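Local coordinates for cellulosomal scaffoldin adaptor protein B (Acetivibrio cellulolyticus, PDB 3BWZ) that probably helps assemble the cellulosome as a scaffoldin adaptor, this chain being a type II cohesin module, of the kind that docks dockerins of partner proteins, at residues 11-16 with 164-170; 46-52 with 116-122. All coordinates share one frame; numbering follows the deposited sequence.

Both contacts belong to the beta-sandwich of the type II cohesin module and lie on the same side of its centre, their own centres about 13 Å apart. In chain order, residues 11-16 come first, then 46-52, 116-122 and finally 164-170, so contact 2 falls between the two halves of contact 1. Contact 1 joins the loops that continue the parallel strands 6-11 and 158-165; contact 2 pairs strands 48-51 and 111-120. Strand 21-29 links them by pairing with both 6-11 and 111-120, and Ala16 CB touches Val120 CG2 at 3.9 Å. Contact 1 thus brings segments near the two ends of the chain together beside the strand pair of contact 2.

Contact 1: residues 11-16 with 164-170; sequences LDKTTA and VINLDMI. With EDO (1,2-ethanediol), chain F.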
loop_
_atom_site.group_PDB
_atom_site.type_symbol
_atom_site.label_atom_id
_atom_site.label_comp_id
_atom_site.label_asym_id
_atom_site.label_seq_id
_atom_site.Cartn_x
_atom_site.Cartn_y
_atom_site.Cartn_z
ATOM N N LEU A 11 -9.818 -0.936 -3.593
ATOM C CA LEU A 11 -10.306 0.404 -3.938
ATOM C C LEU A 11 -11.697 0.653 -3.393
ATOM O O LEU A 11 -12.526 -0.254 -3.309
ATOM C CB LEU A 11 -10.358 0.591 -5.454
ATOM C CG LEU A 11 -9.070 0.247 -6.185
ATOM C CD1 LEU A 11 -9.209 0.588 -7.681
ATOM C CD2 LEU A 11 -7.870 0.892 -5.573
ATOM N N ASP A 12 -11.986 1.900 -3.053
ATOM C CA ASP A 12 -13.327 2.263 -2.633
ATOM C C ASP A 12 -14.321 2.424 -3.775
ATOM O O ASP A 12 -15.515 2.545 -3.527
ATOM C CB ASP A 12 -13.316 3.512 -1.746
ATOM C CG ASP A 12 -12.905 4.776 -2.481
ATOM O OD1 ASP A 12 -12.130 4.710 -3.446
ATOM O OD2 ASP A 12 -13.340 5.856 -2.001
ATOM N N LYS A 13 -13.836 2.502 -4.999
ATOM C CA LYS A 13 -14.618 2.736 -6.189
ATOM C C LYS A 13 -14.188 1.735 -7.291
ATOM O O LYS A 13 -13.026 1.371 -7.374
ATOM C CB LYS A 13 -14.374 4.165 -6.697
ATOM C CG LYS A 13 -14.893 5.238 -5.791
ATOM C CD LYS A 13 -14.480 6.618 -6.249
ATOM C CE LYS A 13 -15.032 7.706 -5.309
ATOM N NZ LYS A 13 -14.673 9.079 -5.665
ATOM N N THR A 14 -15.149 1.281 -8.076
ATOM C CA THR A 14 -14.900 0.511 -9.285
ATOM C C THR A 14 -14.805 1.353 -10.523
ATOM O O THR A 14 -14.145 0.987 -11.517
ATOM C CB THR A 14 -15.974 -0.654 -9.492
ATOM O OG1 THR A 14 -17.306 -0.095 -9.641
ATOM C CG2 THR A 14 -15.933 -1.666 -8.386
ATOM N N THR A 15 -15.538 2.442 -10.468
ATOM C CA THR A 15 -15.644 3.381 -11.559
ATOM C C THR A 15 -15.462 4.769 -10.951
ATOM O O THR A 15 -15.898 5.010 -9.827
ATOM C CB THR A 15 -16.930 3.117 -12.266
ATOM O OG1 THR A 15 -16.944 1.748 -12.701
ATOM C CG2 THR A 15 -16.979 3.955 -13.448
ATOM N N ALA A 16 -14.809 5.660 -11.679
ATOM C CA ALA A 16 -14.546 7.000 -11.162
ATOM C C ALA A 16 -14.351 7.932 -12.349
ATOM O O ALA A 16 -13.585 7.654 -13.256
ATOM C CB ALA A 16 -13.290 6.983 -10.279
ATOM N N VAL A 164 -8.043 -2.655 -10.177
ATOM C CA VAL A 164 -8.337 -2.054 -11.487
ATOM C C VAL A 164 -9.442 -1.034 -11.335
ATOM O O VAL A 164 -10.500 -1.321 -10.754
ATOM C CB VAL A 164 -8.692 -3.109 -12.535
ATOM C CG1 VAL A 164 -9.037 -2.442 -13.871
ATOM C CG2 VAL A 164 -7.526 -4.074 -12.688
ATOM N N ILE A 165 -9.207 0.169 -11.854
ATOM C CA ILE A 165 -10.219 1.211 -11.883
ATOM C C ILE A 165 -10.721 1.374 -13.317
ATOM O O ILE A 165 -9.946 1.284 -14.272
ATOM C CB ILE A 165 -9.654 2.574 -11.332
ATOM C CG1 ILE A 165 -10.788 3.600 -11.086
ATOM C CG2 ILE A 165 -8.532 3.121 -12.202
ATOM C CD1 ILE A 165 -11.773 3.213 -10.007
ATOM N N ASN A 166 -12.012 1.636 -13.450
ATOM C CA ASN A 166 -12.598 2.014 -14.733
ATOM C C ASN A 166 -12.547 0.925 -15.792
ATOM O O ASN A 166 -12.445 1.230 -16.976
ATOM C CB ASN A 166 -12.029 3.348 -15.215
ATOM C CG ASN A 166 -12.635 4.505 -14.468
ATOM O OD1 ASN A 166 -13.790 4.436 -14.059
ATOM N ND2 ASN A 166 -11.884 5.584 -14.283
ATOM N N LEU A 167 -12.699 -0.339 -15.389
ATOM C CA LEU A 167 -13.035 -1.382 -16.345
ATOM C C LEU A 167 -14.319 -0.980 -17.067
ATOM O O LEU A 167 -14.389 -1.018 -18.291
ATOM C CB LEU A 167 -13.167 -2.751 -15.638
ATOM C CG LEU A 167 -13.105 -4.061 -16.394
ATOM C CD1 LEU A 167 -14.324 -4.284 -17.223
ATOM C CD2 LEU A 167 -11.778 -4.225 -17.147
ATOM N N ASP A 168 -15.344 -0.629 -16.290
ATOM C CA ASP A 168 -16.533 0.060 -16.787
ATOM C C ASP A 168 -16.356 1.547 -16.513
ATOM O O ASP A 168 -15.849 1.926 -15.459
ATOM C CB ASP A 168 -17.772 -0.437 -16.079
ATOM C CG ASP A 168 -17.967 -1.906 -16.278
ATOM O OD1 ASP A 168 -18.078 -2.411 -17.396
ATOM O OD2 ASP A 168 -17.927 -2.630 -15.235
ATOM N N MET A 169 -16.786 2.370 -17.468
ATOM C CA MET A 169 -16.652 3.819 -17.397
ATOM C C MET A 169 -17.975 4.487 -17.706
ATOM O O MET A 169 -18.760 3.994 -18.521
ATOM C CB MET A 169 -15.624 4.274 -18.423
ATOM C CG MET A 169 -14.220 4.044 -17.921
ATOM S SD MET A 169 -12.974 4.255 -19.185
ATOM C CE MET A 169 -13.188 2.702 -20.069
ATOM N N ILE A 170 -18.240 5.610 -17.038
ATOM C CA ILE A 170 -19.413 6.423 -17.349
ATOM C C ILE A 170 -18.947 7.411 -18.411
ATOM O O ILE A 170 -18.475 8.509 -18.130
ATOM C CB ILE A 170 -20.029 7.109 -16.111
ATOM C CG1 ILE A 170 -20.720 6.086 -15.181
ATOM C CG2 ILE A 170 -21.141 8.058 -16.530
ATOM C CD1 ILE A 170 -19.855 5.070 -14.485
HETATM C C1 EDO F . -19.610 -1.303 -7.212
HETATM O O1 EDO F . -18.948 -0.058 -7.441
HETATM C C2 EDO F . -21.034 -1.097 -6.725
HETATM O O2 EDO F . -21.133 -0.580 -5.407
HETATM O O HOH W 1 -12.168 -1.256 -8.436
HETATM O O HOH W 2 -15.572 -0.816 -13.357
HETATM O O HOH W 3 -12.805 -1.409 -12.498
#
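Asn166 faces Ala16 with the flat of its amide group lined up along the Ala16 backbone, so that one side chain serves both polar atoms of a single residue. OD1 accepts from Ala16 N at 2.9 Å, the donor lying somewhat off the carbonyl plane, while ND2 gives a hydrogen to Ala16 O at 2.9 Å, with that oxygen just 9° out of the amide plane and approached along a lone pair. CG stands beside the backbone N of Asn166 (chi1 -76°), which swings the amide across to Ala16. Asn166 N also donates to Thr14 O at 3.0 Å. In the conformer described, Thr15 OG1 reaches Asp168 O at 3.0 Å from above the carbonyl plane. Ile165 extends CG1 anti to its backbone N (chi1 -168°), which brings CD1 against the 13-16 backbone, 3.4 Å from Lys13 O and 4.1 Å from Ala16 CB. Leu11 meets the root of the same side chain, CD1 to Ile165 CB at 4.2 Å, and Val22 of strand 21-29 packs against both. One water donates to both Lys13 O and Val164 O, and a second, beside Thr14 O, accepts from Asp168 N. On the outer side, Thr14 OG1 holds an ethanediol probably left from crystallisation. Past the end of strand 158-165, then, the contact continues through one backbone bond, the Asn166 carboxamide, the Thr15 hydroxyl and waters, and the carboxamide pairs with Ala16 N and O much as a peptide group of a neighbouring strand would.

Contact 2: residues 46-52 with 116-122; sequences AVLQPVT and VKFKVLK
Leu48 and Phe118 cross at about a right angle on one face of an antiparallel strand pair of the cohesin beta-sandwich, the face carrying Leu48, Pro50, Phe118 and Val120. Leu48 CB lies 3.8 Å from Phe118 CD2, and CD1 of the same leucine sits over one face of the ring. Pro50 closes in from the next position, its CB 4.0 Å from Phe118 CE2. Leu48 also runs alongside Val120. On the face carrying Gln49, Val51, Lys117 and Lys119, Gln49 and Lys119 lie side by side, in the lysine conformer described, and the Val51 side chain crosses that of Lys119 at about a right angle, Val51 CG1 meeting Lys119 CE at 3.9 Å.

Gln49 and Lys119 form a hydrogen-bonded pair: Gln49 N donates to Lys119 O at 3.0 Å, and Lys119 N returns the bond to Gln49 O at 2.8 Å. Proline, lacking an N-H, falls at a non-hydrogen-bonded position opposite Phe118; instead Pro50 CA makes a CA-H...O contact with Lys117 O, the same oxygen that accepts from Val51 N. Past Val120, Leu121 and Lys122 both face Val47 in the manner of a classic beta bulge, Val47 O taking Leu121 N at 2.8 Å and, weakly, Lys122 N.

Further out, Tyr43 meets the Phe118 ring with planes inclined about 55°, and Ile128 of strand 126-130 packs on both Leu48 and Phe118. Strand 21-29 flanks 111-120, where Thr23 OG1 bonds Lys117 NZ. A water finishes the ladder, donating to Val51 O at 2.7 Å and accepting from Lys117 N at 3.0 Å.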
loop_
_atom_site.group_PDB
_atom_site.type_symbol
_atom_site.label_atom_id
_atom_site.label_comp_id
_atom_site.label_asym_id
_atom_site.label_seq_id
_atom_site.Cartn_x
_atom_site.Cartn_y
_atom_site.Cartn_z
ATOM N N ALA A 46 0.122 8.720 -16.312
ATOM C CA ALA A 46 -0.722 9.457 -17.257
ATOM C C ALA A 46 -2.183 9.437 -16.823
ATOM O O ALA A 46 -2.969 10.277 -17.261
ATOM C CB ALA A 46 -0.599 8.905 -18.689
ATOM N N VAL A 47 -2.552 8.449 -16.023
ATOM C CA VAL A 47 -3.959 8.209 -15.700
ATOM C C VAL A 47 -4.329 8.612 -14.284
ATOM O O VAL A 47 -5.416 9.133 -14.071
ATOM C CB VAL A 47 -4.320 6.737 -15.978
ATOM C CG1 VAL A 47 -5.794 6.463 -15.659
ATOM C CG2 VAL A 47 -4.036 6.382 -17.438
ATOM N N LEU A 48 -3.438 8.343 -13.333
ATOM C CA LEU A 48 -3.696 8.575 -11.914
ATOM C C LEU A 48 -2.562 9.386 -11.317
ATOM O O LEU A 48 -1.402 9.212 -11.712
ATOM C CB LEU A 48 -3.780 7.251 -11.147
ATOM C CG LEU A 48 -4.885 6.271 -11.574
ATOM C CD1 LEU A 48 -4.783 5.011 -10.722
ATOM C CD2 LEU A 48 -6.290 6.892 -11.496
ATOM N N GLN A 49 -2.890 10.201 -10.316
ATOM C CA GLN A 49 -1.882 10.996 -9.597
ATOM C C GLN A 49 -2.067 10.809 -8.103
ATOM O O GLN A 49 -3.140 11.097 -7.585
ATOM C CB GLN A 49 -2.039 12.471 -9.907
ATOM C CG GLN A 49 -1.067 13.353 -9.146
ATOM C CD GLN A 49 -1.244 14.826 -9.396
ATOM O OE1 GLN A 49 -0.254 15.603 -9.444
ATOM N NE2 GLN A 49 -2.451 15.224 -9.573
ATOM N N PRO A 50 -1.026 10.356 -7.369
ATOM C CA PRO A 50 -1.194 10.174 -5.928
ATOM C C PRO A 50 -1.252 11.529 -5.225
ATOM O O PRO A 50 -0.435 12.432 -5.499
ATOM C CB PRO A 50 0.048 9.358 -5.535
ATOM C CG PRO A 50 1.060 9.703 -6.549
ATOM C CD PRO A 50 0.315 9.941 -7.821
ATOM N N VAL A 51 -2.196 11.654 -4.303
ATOM C CA VAL A 51 -2.454 12.860 -3.540
ATOM C C VAL A 51 -2.660 12.483 -2.079
ATOM O O VAL A 51 -3.132 11.394 -1.757
ATOM C CB VAL A 51 -3.687 13.623 -4.065
ATOM C CG1 VAL A 51 -3.430 14.103 -5.494
ATOM C CG2 VAL A 51 -4.968 12.790 -3.961
ATOM N N THR A 52 -2.301 13.399 -1.192
ATOM C CA THR A 52 -2.523 13.216 0.244
ATOM C C THR A 52 -4.007 13.338 0.575
ATOM O O THR A 52 -4.833 13.761 -0.237
ATOM C CB THR A 52 -1.737 14.241 1.047
ATOM O OG1 THR A 52 -2.349 15.530 0.861
ATOM C CG2 THR A 52 -0.256 14.251 0.670
ATOM N N VAL A 116 -3.346 4.982 -0.123
ATOM C CA VAL A 116 -2.872 5.867 -1.184
ATOM C C VAL A 116 -4.089 6.332 -1.953
ATOM O O VAL A 116 -4.813 5.530 -2.532
ATOM C CB VAL A 116 -1.846 5.195 -2.139
ATOM C CG1 VAL A 116 -1.400 6.220 -3.200
ATOM C CG2 VAL A 116 -0.673 4.668 -1.354
ATOM N N LYS A 117 -4.298 7.646 -1.969
ATOM C CA LYS A 117 -5.357 8.256 -2.735
ATOM C C LYS A 117 -4.814 8.689 -4.090
ATOM O O LYS A 117 -3.720 9.219 -4.191
ATOM C CB LYS A 117 -5.935 9.428 -1.967
ATOM C CG LYS A 117 -6.717 8.959 -0.753
ATOM C CD LYS A 117 -7.098 10.102 0.162
ATOM C CE LYS A 117 -7.989 9.646 1.270
ATOM N NZ LYS A 117 -9.375 9.388 0.808
ATOM N N PHE A 118 -5.635 8.493 -5.112
ATOM C CA PHE A 118 -5.297 8.854 -6.477
ATOM C C PHE A 118 -6.359 9.736 -7.087
ATOM O O PHE A 118 -7.542 9.402 -7.064
ATOM C CB PHE A 118 -5.131 7.617 -7.371
ATOM C CG PHE A 118 -3.963 6.751 -7.034
ATOM C CD1 PHE A 118 -4.114 5.630 -6.225
ATOM C CD2 PHE A 118 -2.718 7.018 -7.558
ATOM C CE1 PHE A 118 -3.031 4.834 -5.941
ATOM C CE2 PHE A 118 -1.638 6.214 -7.283
ATOM C CZ PHE A 118 -1.806 5.121 -6.482
ATOM N N LYS A 119 -5.927 10.848 -7.663
ATOM C CA LYS A 119 -6.788 11.678 -8.497
ATOM C C LYS A 119 -6.822 11.103 -9.905
ATOM O O LYS A 119 -5.777 10.791 -10.483
ATOM C CB LYS A 119 -6.253 13.105 -8.496
ATOM C CG LYS A 119 -6.947 14.208 -9.288
ATOM C CD LYS A 119 -5.974 15.416 -9.534
ATOM C CE LYS A 119 -5.347 15.997 -8.267
ATOM N NZ LYS A 119 -4.279 17.030 -8.566
ATOM N N VAL A 120 -8.025 10.986 -10.468
ATOM C CA VAL A 120 -8.200 10.455 -11.811
ATOM C C VAL A 120 -7.964 11.570 -12.830
ATOM O O VAL A 120 -8.747 12.526 -12.921
ATOM C CB VAL A 120 -9.611 9.848 -11.996
ATOM C CG1 VAL A 120 -9.790 9.350 -13.422
ATOM C CG2 VAL A 120 -9.833 8.726 -10.961
ATOM N N LEU A 121 -6.883 11.433 -13.583
ATOM C CA LEU A 121 -6.529 12.411 -14.621
ATOM C C LEU A 121 -7.260 12.142 -15.935
ATOM O O LEU A 121 -7.620 13.082 -16.654
ATOM C CB LEU A 121 -5.026 12.389 -14.899
ATOM C CG LEU A 121 -4.127 12.619 -13.678
ATOM C CD1 LEU A 121 -2.638 12.593 -14.081
ATOM C CD2 LEU A 121 -4.491 13.906 -12.942
ATOM N N LYS A 122 -7.403 10.859 -16.260
ATOM C CA LYS A 122 -7.983 10.400 -17.529
ATOM C C LYS A 122 -8.914 9.248 -17.262
ATOM O O LYS A 122 -8.629 8.414 -16.407
ATOM C CB LYS A 122 -6.884 9.927 -18.502
ATOM C CG LYS A 122 -5.837 10.949 -18.807
ATOM C CD LYS A 122 -4.858 10.467 -19.879
ATOM C CE LYS A 122 -5.461 10.400 -21.262
ATOM N NZ LYS A 122 -5.893 11.742 -21.749
HETATM O O HOH W 4 -2.736 9.306 -0.081
#